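Local coordinates for lipid binding protein (Grifola frondosa, PDB 5H0Q) that binds sphingomyelin/cholesterol domains of membranes and serves as a probe for them, at residues Val57-Leu62 against His104-Gly109. Sequence-based numbering, arbitrary orientation.
Sequences VGVCVL and HTKSAG
Val61 and His104 face each other as an antiparallel hydrogen-bonded pair, with Val61 N giving to His104 O at 2.8 Å and His104 N returning to Val61 O at 3.1 Å. Their side chains run side by side on one face of the sheet, Val61 CG2 against His104 CB at 3.7 Å. His104 CG stands anti to its backbone N (chi1 -165°), and the end of the side chain leads away from the valine; both ring nitrogens are hydrogen-bonded, ND1 to Ser114 and NE2 to Ser80, and Phe85 and Trp132 meet the imidazole edge-to-face. Such bonding on both sides would fix its rotation. On the opposite face, the buried non-hydrogen-bonded pair Cys60 and Thr105 is tight: Cys60 CB lies 3.2 Å from His104 O and 3.8 Å from Thr105 CG2, both residues also touching Tyr55 of helix 41-55.

The solvent side begins at Gly58 and Lys106, both partly exposed. A single further backbone bond joins Lys106 N to Val59 O at 2.9 Å, without its reciprocal, since Val59 N goes to Tyr55 OH. The aliphatic chain of Lys106 crosses buried Val59 at about a right angle, its CD 3.9 Å from Val59 CB. It bends at its last torsion (chi4 67°), and NZ hydrogen-bonds to the following carbonyls, Ser107 O and Ala110 O. This is the end of an antiparallel beta ladder, where strands 60-68 and 99-105 of the mixed sheet in the Nakanori-like fold meet loop.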
loop_
_atom_site.group_PDB
_atom_site.type_symbol
_atom_site.label_atom_id
_atom_site.label_comp_id
_atom_site.label_asym_id
_atom_site.label_seq_id
_atom_site.Cartn_x
_atom_site.Cartn_y
_atom_site.Cartn_z
ATOM N N VAL A 57 3.614 9.923 -20.292
ATOM C CA VAL A 57 3.941 11.199 -19.675
ATOM C C VAL A 57 2.675 11.819 -19.103
ATOM O O VAL A 57 1.665 11.946 -19.807
ATOM C CB VAL A 57 4.590 12.138 -20.700
ATOM C CG1 VAL A 57 4.811 13.539 -20.094
ATOM C CG2 VAL A 57 5.882 11.547 -21.177
ATOM N N GLY A 58 2.735 12.235 -17.840
ATOM C CA GLY A 58 1.591 12.871 -17.224
ATOM C C GLY A 58 1.858 13.017 -15.742
ATOM O O GLY A 58 2.968 13.400 -15.368
ATOM N N VAL A 59 0.871 12.749 -14.882
ATOM C CA VAL A 59 1.099 12.650 -13.449
ATOM C C VAL A 59 0.401 11.388 -12.996
ATOM O O VAL A 59 -0.785 11.198 -13.297
ATOM C CB VAL A 59 0.554 13.859 -12.670
ATOM C CG1 VAL A 59 0.751 13.654 -11.176
ATOM C CG2 VAL A 59 1.245 15.124 -13.099
ATOM N N CYS A 60 1.133 10.514 -12.321
ATOM C CA CYS A 60 0.534 9.301 -11.789
ATOM C C CYS A 60 1.371 8.770 -10.643
ATOM O O CYS A 60 2.468 9.253 -10.356
ATOM C CB CYS A 60 0.420 8.228 -12.858
ATOM S SG CYS A 60 2.043 7.547 -13.385
ATOM N N VAL A 61 0.848 7.726 -10.019
ATOM C CA VAL A 61 1.608 6.945 -9.062
ATOM C C VAL A 61 1.491 5.493 -9.477
ATOM O O VAL A 61 0.421 5.037 -9.889
ATOM C CB VAL A 61 1.135 7.138 -7.601
ATOM C CG1 VAL A 61 1.471 8.539 -7.122
ATOM C CG2 VAL A 61 -0.384 6.844 -7.444
ATOM N N LEU A 62 2.590 4.781 -9.360
ATOM C CA LEU A 62 2.678 3.361 -9.680
ATOM C C LEU A 62 2.886 2.677 -8.328
ATOM O O LEU A 62 3.993 2.685 -7.791
ATOM C CB LEU A 62 3.824 3.038 -10.632
ATOM C CG LEU A 62 3.865 3.532 -12.080
ATOM C CD1 LEU A 62 2.502 3.580 -12.721
ATOM C CD2 LEU A 62 4.530 4.891 -12.140
ATOM N N HIS A 104 -2.612 4.867 -10.298
ATOM C CA HIS A 104 -3.584 5.940 -10.144
ATOM C C HIS A 104 -3.037 7.135 -10.899
ATOM O O HIS A 104 -1.860 7.463 -10.746
ATOM C CB HIS A 104 -3.803 6.271 -8.661
ATOM C CG HIS A 104 -5.013 7.102 -8.413
ATOM N ND1 HIS A 104 -4.989 8.479 -8.428
ATOM C CD2 HIS A 104 -6.296 6.752 -8.133
ATOM C CE1 HIS A 104 -6.198 8.942 -8.150
ATOM N NE2 HIS A 104 -7.010 7.915 -7.977
ATOM N N THR A 105 -3.866 7.770 -11.715
ATOM C CA THR A 105 -3.395 8.836 -12.587
ATOM C C THR A 105 -4.244 10.079 -12.418
ATOM O O THR A 105 -5.364 10.030 -11.918
ATOM C CB THR A 105 -3.441 8.445 -14.074
ATOM O OG1 THR A 105 -4.791 8.486 -14.558
ATOM C CG2 THR A 105 -2.886 7.074 -14.287
ATOM N N LYS A 106 -3.697 11.199 -12.877
ATOM C CA LYS A 106 -4.477 12.416 -12.962
ATOM C C LYS A 106 -5.614 12.208 -13.956
ATOM O O LYS A 106 -5.637 11.244 -14.732
ATOM C CB LYS A 106 -3.602 13.586 -13.383
ATOM C CG LYS A 106 -3.159 13.506 -14.855
ATOM C CD LYS A 106 -2.314 14.721 -15.236
ATOM C CE LYS A 106 -2.107 14.819 -16.742
ATOM N NZ LYS A 106 -3.377 15.095 -17.426
ATOM N N SER A 107 -6.536 13.158 -13.953
ATOM C CA SER A 107 -7.627 13.114 -14.909
ATOM C C SER A 107 -7.093 13.416 -16.301
ATOM O O SER A 107 -6.213 14.256 -16.472
ATOM C CB SER A 107 -8.699 14.120 -14.532
ATOM O OG SER A 107 -9.245 13.818 -13.254
ATOM N N ALA A 108 -7.638 12.727 -17.289
ATOM C CA ALA A 108 -7.205 12.908 -18.668
ATOM C C ALA A 108 -7.286 14.372 -19.069
ATOM O O ALA A 108 -8.295 15.059 -18.838
ATOM C CB ALA A 108 -8.064 12.047 -19.589
ATOM N N GLY A 109 -6.181 14.877 -19.613
ATOM C CA GLY A 109 -6.163 16.223 -20.143
ATOM C C GLY A 109 -6.052 17.323 -19.126
ATOM O O GLY A 109 -5.952 18.484 -19.514
#